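Local coordinates for protein agmatinase (Burkholderia thailandensis, PDB 4DZ4) that probably hydrolyses agmatine to putrescine and urea at a pair of manganese ions, as a member of the arginase family, at residues Leu229-Ile232 with Glu233-Gly237; Leu215-Ala218 with Trp219-His223; Asp138-Ile141 with Thr142-Leu146; Met182-Lys185 with Ala186-Gly190. All coordinates share one frame; numbering follows the deposited sequence.

In the fold
From the N terminus, contact 3 comes first: it turns the chain from strand 131-136 through a metal-binding loop into helix 142-153. Contact 4 covers helix 182-188, which crosses over between strands 158-162 and 198-202, and its C-terminal turn; it packs on contact 3, the two centres about 11 Å apart. Contact 2 closes the bend from strand 213-216, outermost within this chain, into helix 217-223, and contact 1 forms the last turns of the following helix 225-236, with R231 lying against L215 and W219. All four are local and run in series, so none nests in or crosses another. Contacts 3 and 4 pair beside the manganese site; contact 1 lies on the sheet face beside contact 2.

Contact 1. Residues Leu229-Ile232 with Glu233-Gly237; sequences LERI and ESIVG
L229 opens the series through its carbonyl, which takes the amide of E233 in a fairly straight bond (L229 O to E233 N 3.1 Å, N-H...O angle 164°). The same oxygen lies 3.3 Å from E233 CG, so the glutamate chain starts out close along the helix wall. Next comes E230, whose carbonyl accepts from S234 N. E230 CG approaches E233 OE1 at 4.1 Å, while the nearest carboxylate oxygens, E230 OE2 and E233 OE1, stay 5.6 Å apart; this spacing probably limits the repulsion of two like charges. At R231 the carbonyl binds the amide of I235, and the aliphatic part of the side chain does the touching: R231 CG sits 3.8 Å from I235 CD1. CG is turned anti to the backbone N (chi1 -178°), and the bends that follow carry the guanidinium to W219 of contact 2. I232 is buried and sends its side chain to V198 and V200 of strand 198-202 and I160 of strand 158-162. Its carbonyl meets V236 N at 3.0 Å, nearly end-on, and V236 CG2 rests 3.5 Å from the same I232 O. Directly after V236, G237 leaves helical geometry with positive phi. The pattern is that of an amphipathic alpha-helix at its C-terminal end, laid with its apolar side on the parallel sheet of the arginase fold.

Contact 2. Residues Leu215-Ala218 with Trp219-His223; sequences LDAA and WVHEH
L215 and W219 meet as a CH-pi contact: L215 CD2 stands 4.0 Å from the centroid of the six-membered ring, 4° off its normal. The leucine lies alongside the indole, and L215 CB adds a contact with W219 CE3 at 4.0 Å. Over the opposite indole face comes H223, its ND1 3.2 Å above the plane, so the ring is held between leucine and imidazole. That ND1 also donates to W219 O (3.0 Å), which takes H223 N from the other face of its carbonyl plane; the ND1 bond, with the oxygen near the imidazole plane, helps set how that ring is turned.

Beside this group, D216 caps the helix. Its CG sits between backbone N and carbonyl carbon (chi1 69°), which folds OD1 back to accept from W219 N at 2.8 Å, with a bent N-H...O angle of 139°. D216 OD2 is bound by Y86 OH of the second subunit, a further restraint on the carboxylate. Outward again, T228 of helix 225-236 packs on W219 and V220, while Q270 holds H221 ND1. This is a classic aspartate N-cap at the start of a helix, here where strand 213-216 of the arginase-fold sheet runs into helix 217-223, close to a second subunit.

Contact 3. Residues Asp138-Ile141 with Thr142-Leu146; sequences DHYI and TYPLL. With MN (manganese (II) ion), chain P.
H139 has an off-staggered chi1 of -140°, which together with chi2 sets ND1 on a manganese ion at 2.2 Å while the far edge of the ring faces T142. T142 OG1 is turned anti to its carbonyl carbon (chi1 -55°) and comes within 3.2 Å of H139 CD2, near the ring plane. T244 OG1, in the second shell, is hydrogen-bonded to H139 NE2, and D287 OD2 holds T142 OG1. D163, D167, D246 and a water at 1.9 Å from the manganese share the ion with H139 ND1. D138 OD1 accepts from Y140 N at 2.9 Å, an Asx turn just before the 3-10 segment. The chain then winds as a 3-10 turn, with T142 N donating to H139 O (3.1 Å) from above the carbonyl plane, before I141 O takes L145 N in that plane and the alpha-helix is under way. On the other flank, the Y140 ring crosses P144 at about a right angle, CE2 3.8 Å from P144 CD, and Y140 OH lies at the edge of the Y143 ring. All these side chains are buried. Helix 114-126 covers Y140, Y143 and P144, helix 182-188 packs on H139 and T142, and Y242 of strand 240-246 lies against T142, L145 and L146.

Contact 4. Residues Met182-Lys185 with Ala186-Gly190; sequences MFYK and AVKDG
Y184 and K188 make the most distinct side-chain meeting, on the outer side of the helix. K188 CG lies over one face of the phenol ring, 4.1 Å from its centroid and 15° off the normal, a CH-pi contact displaced toward the rim. The lysine is bent at chi2 (-63°), which brings CE back to the same ring, 3.8 Å from Y184 CE1. K188 is exposed, so this flank is the looser one, an aliphatic chain lying over a partly exposed tyrosine.

The inward side is buried. M182 and F183 are neighbours in the same turn, with M182 CE 3.5 Å above the F183 ring, over its centre, while the edge-to-face partners of that ring are H139 and H161. A186 CB approaches F183 CD1 obliquely at 4.3 Å. K185 is buried although charged: its extended chain carries NZ to hydrogen bonds with S176 OG and P174 O, with a weak third bond to A173 O. The backbone holds both sides together, with A186 N on M182 O and a straighter bond from K188 N to Y184 O (2.9 Å, N-H...O angle 169°). At the C-terminal end, D189 N reaches K185 O at 2.8 Å, and G190, with positive phi, closes the helix as a Schellman motif.

Helix 182-188 is the crossover helix of the beta-alpha-beta unit between strands 158-162 and 198-202. Its M182, F183 and K185 lie against helix 142-153, where D189 OD2 also binds Y143 OH, and M182 touches D167, a manganese ligand.

Contact 1. Residues Leu229-Ile232 with Glu233-Gly237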
loop_
_atom_site.group_PDB
_atom_site.type_symbol
_atom_site.label_atom_id
_atom_site.label_comp_id
_atom_site.label_asym_id
_atom_site.label_seq_id
_atom_site.Cartn_x
_atom_site.Cartn_y
_atom_site.Cartn_z
ATOM N N LEU B 229 32.794 11.760 -9.398
ATOM C CA LEU B 229 33.699 10.676 -9.132
ATOM C C LEU B 229 35.147 11.175 -9.117
ATOM O O LEU B 229 35.938 10.797 -8.251
ATOM C CB LEU B 229 33.471 9.621 -10.209
ATOM C CG LEU B 229 34.454 8.532 -10.504
ATOM C CD1 LEU B 229 34.637 7.742 -9.211
ATOM C CD2 LEU B 229 33.781 7.706 -11.584
ATOM N N GLU B 230 35.492 12.030 -10.073
ATOM C CA GLU B 230 36.864 12.531 -10.162
ATOM C C GLU B 230 37.215 13.475 -9.011
ATOM O O GLU B 230 38.342 13.451 -8.494
ATOM C CB GLU B 230 37.141 13.131 -11.553
ATOM C CG GLU B 230 37.112 12.052 -12.639
ATOM C CD GLU B 230 37.272 12.583 -14.055
ATOM O OE1 GLU B 230 37.351 13.819 -14.228
ATOM O OE2 GLU B 230 37.318 11.765 -15.007
ATOM N N ARG B 231 36.232 14.265 -8.571
ATOM C CA ARG B 231 36.434 15.138 -7.421
ATOM C C ARG B 231 36.640 14.313 -6.124
ATOM O O ARG B 231 37.519 14.644 -5.322
ATOM C CB ARG B 231 35.273 16.150 -7.270
ATOM C CG ARG B 231 35.437 17.130 -6.102
ATOM C CD ARG B 231 36.649 18.057 -6.228
ATOM N NE ARG B 231 36.507 18.951 -7.374
ATOM C CZ ARG B 231 35.814 20.088 -7.359
ATOM N NH1 ARG B 231 35.216 20.497 -6.245
ATOM N NH2 ARG B 231 35.731 20.827 -8.462
ATOM N N ILE B 232 35.843 13.253 -5.936
ATOM C CA ILE B 232 36.039 12.310 -4.814
ATOM C C ILE B 232 37.466 11.740 -4.793
ATOM O O ILE B 232 38.147 11.794 -3.768
ATOM C CB ILE B 232 34.986 11.158 -4.807
ATOM C CG1 ILE B 232 33.570 11.723 -4.569
ATOM C CG2 ILE B 232 35.379 10.069 -3.809
ATOM C CD1 ILE B 232 32.432 10.770 -4.896
ATOM N N GLU B 233 37.923 11.237 -5.937
ATOM C CA GLU B 233 39.266 10.654 -6.039
ATOM C C GLU B 233 40.335 11.676 -5.672
ATOM O O GLU B 233 41.304 11.368 -4.959
ATOM C CB GLU B 233 39.518 10.167 -7.460
ATOM C CG GLU B 233 38.684 8.973 -7.864
ATOM C CD GLU B 233 39.060 8.508 -9.252
ATOM O OE1 GLU B 233 38.711 9.207 -10.228
ATOM O OE2 GLU B 233 39.744 7.470 -9.370
ATOM N N SER B 234 40.134 12.906 -6.136
ATOM C CA SER B 234 41.062 13.996 -5.886
ATOM C C SER B 234 41.162 14.328 -4.393
ATOM O O SER B 234 42.243 14.592 -3.862
ATOM C CB SER B 234 40.638 15.242 -6.653
ATOM O OG SER B 234 41.662 16.210 -6.535
ATOM N N ILE B 235 40.019 14.290 -3.720
ATOM C CA ILE B 235 39.957 14.626 -2.303
ATOM C C ILE B 235 40.588 13.538 -1.412
ATOM O O ILE B 235 41.370 13.850 -0.505
ATOM C CB ILE B 235 38.492 14.898 -1.884
ATOM C CG1 ILE B 235 38.042 16.242 -2.461
ATOM C CG2 ILE B 235 38.352 14.865 -0.359
ATOM C CD1 ILE B 235 36.544 16.449 -2.548
ATOM N N VAL B 236 40.252 12.276 -1.664
ATOM C CA VAL B 236 40.730 11.199 -0.784
ATOM C C VAL B 236 42.135 10.680 -1.131
ATOM O O VAL B 236 42.808 10.083 -0.284
ATOM C CB VAL B 236 39.716 10.025 -0.641
ATOM C CG1 VAL B 236 38.349 10.548 -0.189
ATOM C CG2 VAL B 236 39.587 9.235 -1.943
ATOM N N GLY B 237 42.573 10.912 -2.368
ATOM C CA GLY B 237 43.871 10.410 -2.839
ATOM C C GLY B 237 44.009 8.936 -2.494
ATOM O O GLY B 237 43.121 8.138 -2.803
#

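Contact 2. Residues Leu215-Ala218 with Trp219-His223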
loop_
_atom_site.group_PDB
_atom_site.type_symbol
_atom_site.label_atom_id
_atom_site.label_comp_id
_atom_site.label_asym_id
_atom_site.label_seq_id
_atom_site.Cartn_x
_atom_site.Cartn_y
_atom_site.Cartn_z
ATOM N N LEU B 215 29.704 18.260 -2.040
ATOM C CA LEU B 215 29.260 18.275 -3.427
ATOM C C LEU B 215 27.740 18.099 -3.317
ATOM O O LEU B 215 27.256 16.978 -3.160
ATOM C CB LEU B 215 29.916 17.156 -4.242
ATOM C CG LEU B 215 31.451 17.073 -4.218
ATOM C CD1 LEU B 215 31.981 15.901 -5.047
ATOM C CD2 LEU B 215 32.036 18.409 -4.717
ATOM N N ASP B 216 27.006 19.214 -3.344
ATOM C CA ASP B 216 25.581 19.113 -3.052
ATOM C C ASP B 216 24.808 18.470 -4.207
ATOM O O ASP B 216 25.365 18.252 -5.297
ATOM C CB ASP B 216 24.989 20.447 -2.521
ATOM C CG ASP B 216 24.910 21.563 -3.557
ATOM O OD1 ASP B 216 25.146 21.364 -4.777
ATOM O OD2 ASP B 216 24.595 22.701 -3.116
ATOM N N ALA B 217 23.557 18.076 -3.948
ATOM C CA ALA B 217 22.752 17.476 -5.004
ATOM C C ALA B 217 22.762 18.322 -6.295
ATOM O O ALA B 217 22.965 17.783 -7.383
ATOM C CB ALA B 217 21.319 17.231 -4.521
ATOM N N ALA B 218 22.573 19.636 -6.177
ATOM C CA ALA B 218 22.570 20.499 -7.367
ATOM C C ALA B 218 23.895 20.406 -8.122
ATOM O O ALA B 218 23.922 20.412 -9.359
ATOM C CB ALA B 218 22.306 21.948 -6.998
ATOM N N TRP B 219 24.979 20.283 -7.368
ATOM C CA TRP B 219 26.314 20.235 -7.974
ATOM C C TRP B 219 26.453 18.962 -8.781
ATOM O O TRP B 219 26.971 18.972 -9.907
ATOM C CB TRP B 219 27.374 20.360 -6.877
ATOM C CG TRP B 219 28.774 20.563 -7.416
ATOM C CD1 TRP B 219 29.482 21.761 -7.504
ATOM C CD2 TRP B 219 29.697 19.527 -7.914
ATOM N NE1 TRP B 219 30.756 21.540 -8.020
ATOM C CE2 TRP B 219 30.930 20.225 -8.304
ATOM C CE3 TRP B 219 29.616 18.152 -8.098
ATOM C CZ2 TRP B 219 32.031 19.538 -8.827
ATOM C CZ3 TRP B 219 30.721 17.482 -8.623
ATOM C CH2 TRP B 219 31.892 18.161 -8.992
ATOM N N VAL B 220 25.964 17.852 -8.228
ATOM C CA VAL B 220 26.040 16.573 -8.902
ATOM C C VAL B 220 25.193 16.614 -10.172
ATOM O O VAL B 220 25.630 16.148 -11.216
ATOM C CB VAL B 220 25.631 15.397 -7.995
ATOM C CG1 VAL B 220 25.607 14.082 -8.768
ATOM C CG2 VAL B 220 26.585 15.320 -6.814
ATOM N N HIS B 221 24.002 17.202 -10.086
ATOM C CA HIS B 221 23.120 17.293 -11.242
ATOM C C HIS B 221 23.755 18.140 -12.329
ATOM O O HIS B 221 23.650 17.822 -13.504
ATOM C CB HIS B 221 21.774 17.896 -10.833
ATOM C CG HIS B 221 20.924 16.969 -9.991
ATOM N ND1 HIS B 221 20.721 15.673 -10.317
ATOM C CD2 HIS B 221 20.205 17.198 -8.824
ATOM C CE1 HIS B 221 19.919 15.102 -9.397
ATOM N NE2 HIS B 221 19.600 16.044 -8.487
ATOM N N GLU B 222 24.389 19.231 -11.925
ATOM C CA GLU B 222 25.022 20.159 -12.866
ATOM C C GLU B 222 26.259 19.563 -13.560
ATOM O O GLU B 222 26.446 19.742 -14.764
ATOM C CB GLU B 222 25.409 21.456 -12.149
ATOM C CG GLU B 222 26.271 22.408 -12.984
ATOM C CD GLU B 222 25.530 23.022 -14.163
ATOM O OE1 GLU B 222 24.300 22.800 -14.315
ATOM O OE2 GLU B 222 26.180 23.750 -14.963
ATOM N N HIS B 223 27.104 18.882 -12.795
ATOM C CA HIS B 223 28.427 18.484 -13.279
ATOM C C HIS B 223 28.504 17.062 -13.729
ATOM O O HIS B 223 29.361 16.720 -14.558
ATOM C CB HIS B 223 29.477 18.782 -12.211
ATOM C CG HIS B 223 29.662 20.254 -11.951
ATOM N ND1 HIS B 223 29.028 20.906 -10.955
ATOM C CD2 HIS B 223 30.402 21.216 -12.637
ATOM C CE1 HIS B 223 29.358 22.211 -10.986
ATOM N NE2 HIS B 223 30.204 22.400 -12.012
#

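Contact 3. Residues Asp138-Ile141 with Thr142-Leu146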
loop_
_atom_site.group_PDB
_atom_site.type_symbol
_atom_site.label_atom_id
_atom_site.label_comp_id
_atom_site.label_asym_id
_atom_site.label_seq_id
_atom_site.Cartn_x
_atom_site.Cartn_y
_atom_site.Cartn_z
ATOM N N ASP B 138 19.885 2.762 11.185
ATOM C CA ASP B 138 20.025 4.211 11.011
ATOM C C ASP B 138 21.492 4.648 11.000
ATOM O O ASP B 138 22.402 3.861 11.310
ATOM C CB ASP B 138 19.123 4.997 11.992
ATOM C CG ASP B 138 19.679 5.041 13.440
ATOM O OD1 ASP B 138 20.894 5.309 13.623
ATOM O OD2 ASP B 138 18.866 4.873 14.395
ATOM N N HIS B 139 21.726 5.878 10.569
ATOM C CA HIS B 139 23.107 6.323 10.316
ATOM C C HIS B 139 23.997 6.380 11.534
ATOM O O HIS B 139 25.232 6.415 11.408
ATOM C CB HIS B 139 23.111 7.669 9.586
ATOM C CG HIS B 139 24.178 7.761 8.504
ATOM N ND1 HIS B 139 24.079 8.607 7.458
ATOM C CD2 HIS B 139 25.372 7.066 8.339
ATOM C CE1 HIS B 139 25.143 8.453 6.659
ATOM N NE2 HIS B 139 25.944 7.506 7.194
ATOM N N TYR B 140 23.401 6.408 12.730
ATOM C CA TYR B 140 24.219 6.448 13.943
ATOM C C TYR B 140 25.242 5.303 13.945
ATOM O O TYR B 140 26.360 5.461 14.467
ATOM C CB TYR B 140 23.358 6.369 15.207
ATOM C CG TYR B 140 24.227 6.311 16.445
ATOM C CD1 TYR B 140 24.722 7.475 17.018
ATOM C CD2 TYR B 140 24.590 5.074 17.008
ATOM C CE1 TYR B 140 25.551 7.423 18.137
ATOM C CE2 TYR B 140 25.425 5.007 18.116
ATOM C CZ TYR B 140 25.884 6.193 18.682
ATOM O OH TYR B 140 26.713 6.153 19.792
ATOM N N ILE B 141 24.870 4.156 13.365
ATOM C CA ILE B 141 25.774 2.976 13.439
ATOM C C ILE B 141 27.175 3.265 12.902
ATOM O O ILE B 141 28.161 2.639 13.330
ATOM C CB ILE B 141 25.178 1.713 12.756
ATOM C CG1 ILE B 141 25.190 1.834 11.211
ATOM C CG2 ILE B 141 23.776 1.406 13.337
ATOM C CD1 ILE B 141 24.791 0.554 10.469
ATOM N N THR B 142 27.281 4.207 11.965
ATOM C CA THR B 142 28.570 4.481 11.341
ATOM C C THR B 142 29.622 5.054 12.317
ATOM O O THR B 142 30.837 4.833 12.142
ATOM C CB THR B 142 28.390 5.386 10.128
ATOM O OG1 THR B 142 27.434 4.781 9.243
ATOM C CG2 THR B 142 29.739 5.572 9.376
ATOM N N TYR B 143 29.153 5.738 13.354
ATOM C CA TYR B 143 30.066 6.278 14.354
ATOM C C TYR B 143 30.811 5.155 15.108
ATOM O O TYR B 143 32.035 5.106 15.068
ATOM C CB TYR B 143 29.306 7.255 15.278
ATOM C CG TYR B 143 30.102 7.808 16.420
ATOM C CD1 TYR B 143 31.393 8.351 16.226
ATOM C CD2 TYR B 143 29.554 7.842 17.711
ATOM C CE1 TYR B 143 32.119 8.862 17.297
ATOM C CE2 TYR B 143 30.287 8.331 18.793
ATOM C CZ TYR B 143 31.561 8.867 18.562
ATOM O OH TYR B 143 32.254 9.377 19.627
ATOM N N PRO B 144 30.091 4.214 15.762
ATOM C CA PRO B 144 30.897 3.153 16.385
ATOM C C PRO B 144 31.666 2.289 15.379
ATOM O O PRO B 144 32.750 1.776 15.697
ATOM C CB PRO B 144 29.854 2.290 17.141
ATOM C CG PRO B 144 28.502 2.776 16.646
ATOM C CD PRO B 144 28.711 4.222 16.274
ATOM N N LEU B 145 31.154 2.176 14.148
ATOM C CA LEU B 145 31.893 1.442 13.122
ATOM C C LEU B 145 33.204 2.155 12.817
ATOM O O LEU B 145 34.247 1.497 12.698
ATOM C CB LEU B 145 31.053 1.274 11.841
ATOM C CG LEU B 145 29.842 0.317 11.954
ATOM C CD1 LEU B 145 29.065 0.302 10.637
ATOM C CD2 LEU B 145 30.254 -1.115 12.341
ATOM N N LEU B 146 33.168 3.482 12.721
ATOM C CA LEU B 146 34.384 4.258 12.493
ATOM C C LEU B 146 35.370 4.137 13.665
ATOM O O LEU B 146 36.577 4.092 13.468
ATOM C CB LEU B 146 34.056 5.729 12.232
ATOM C CG LEU B 146 33.453 6.030 10.860
ATOM C CD1 LEU B 146 32.933 7.458 10.877
ATOM C CD2 LEU B 146 34.459 5.806 9.709
HETATM MN MN MN P . 22.695 10.301 7.401
HETATM O O HOH W 1 21.132 11.461 7.381
#

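Contact 4. Residues Met182-Lys185 with Ala186-Gly190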
loop_
_atom_site.group_PDB
_atom_site.type_symbol
_atom_site.label_atom_id
_atom_site.label_comp_id
_atom_site.label_asym_id
_atom_site.label_seq_id
_atom_site.Cartn_x
_atom_site.Cartn_y
_atom_site.Cartn_z
ATOM N N MET B 182 26.257 12.291 14.728
ATOM C CA MET B 182 27.391 11.374 15.004
ATOM C C MET B 182 28.669 11.686 14.205
ATOM O O MET B 182 29.779 11.320 14.636
ATOM C CB MET B 182 26.990 9.894 14.906
ATOM C CG MET B 182 26.862 9.308 13.494
ATOM S SD MET B 182 25.365 9.959 12.759
ATOM C CE MET B 182 25.776 9.684 11.026
ATOM N N PHE B 183 28.540 12.390 13.080
ATOM C CA PHE B 183 29.773 12.808 12.372
ATOM C C PHE B 183 30.381 14.096 12.903
ATOM O O PHE B 183 31.566 14.350 12.662
ATOM C CB PHE B 183 29.637 12.841 10.827
ATOM C CG PHE B 183 29.308 11.486 10.204
ATOM C CD1 PHE B 183 29.698 10.292 10.817
ATOM C CD2 PHE B 183 28.641 11.410 8.994
ATOM C CE1 PHE B 183 29.402 9.052 10.259
ATOM C CE2 PHE B 183 28.335 10.172 8.429
ATOM C CZ PHE B 183 28.707 8.987 9.054
ATOM N N TYR B 184 29.583 14.912 13.592
ATOM C CA TYR B 184 30.157 15.958 14.429
ATOM C C TYR B 184 31.073 15.298 15.464
ATOM O O TYR B 184 32.210 15.730 15.657
ATOM C CB TYR B 184 29.051 16.767 15.113
ATOM C CG TYR B 184 29.516 17.831 16.094
ATOM C CD1 TYR B 184 29.900 19.115 15.655
ATOM C CD2 TYR B 184 29.544 17.567 17.478
ATOM C CE1 TYR B 184 30.290 20.084 16.578
ATOM C CE2 TYR B 184 29.961 18.522 18.388
ATOM C CZ TYR B 184 30.334 19.774 17.936
ATOM O OH TYR B 184 30.703 20.720 18.854
ATOM N N LYS B 185 30.564 14.254 16.131
ATOM C CA LYS B 185 31.377 13.574 17.149
ATOM C C LYS B 185 32.609 12.931 16.516
ATOM O O LYS B 185 33.699 13.023 17.071
ATOM C CB LYS B 185 30.520 12.542 17.902
ATOM C CG LYS B 185 29.309 13.205 18.575
ATOM C CD LYS B 185 28.413 12.157 19.231
ATOM C CE LYS B 185 27.126 12.798 19.749
ATOM N NZ LYS B 185 26.270 11.706 20.330
ATOM N N ALA B 186 32.441 12.303 15.353
ATOM C CA ALA B 186 33.555 11.663 14.631
ATOM C C ALA B 186 34.655 12.691 14.291
ATOM O O ALA B 186 35.832 12.407 14.448
ATOM C CB ALA B 186 33.065 10.968 13.367
ATOM N N VAL B 187 34.266 13.893 13.861
ATOM C CA VAL B 187 35.254 14.949 13.607
ATOM C C VAL B 187 35.934 15.430 14.892
ATOM O O VAL B 187 37.165 15.553 14.958
ATOM C CB VAL B 187 34.671 16.159 12.842
ATOM C CG1 VAL B 187 35.672 17.325 12.855
ATOM C CG2 VAL B 187 34.329 15.742 11.420
ATOM N N LYS B 188 35.138 15.673 15.928
ATOM C CA LYS B 188 35.707 16.092 17.206
ATOM C C LYS B 188 36.645 15.013 17.816
ATOM O O LYS B 188 37.639 15.353 18.464
ATOM C CB LYS B 188 34.593 16.495 18.178
ATOM C CG LYS B 188 33.773 17.699 17.689
ATOM C CD LYS B 188 34.583 18.987 17.539
ATOM C CE LYS B 188 34.026 19.802 16.378
ATOM N NZ LYS B 188 34.792 21.049 16.084
ATOM N N ASP B 189 36.345 13.737 17.600
ATOM C CA ASP B 189 37.209 12.643 18.085
ATOM C C ASP B 189 38.470 12.475 17.227
ATOM O O ASP B 189 39.346 11.696 17.596
ATOM C CB ASP B 189 36.483 11.286 18.113
ATOM C CG ASP B 189 35.339 11.223 19.121
ATOM O OD1 ASP B 189 35.155 12.161 19.941
ATOM O OD2 ASP B 189 34.638 10.187 19.086
ATOM N N GLY B 190 38.562 13.192 16.107
ATOM C CA GLY B 190 39.674 13.010 15.157
ATOM C C GLY B 190 39.635 11.691 14.383
ATOM O O GLY B 190 40.675 11.250 13.860
#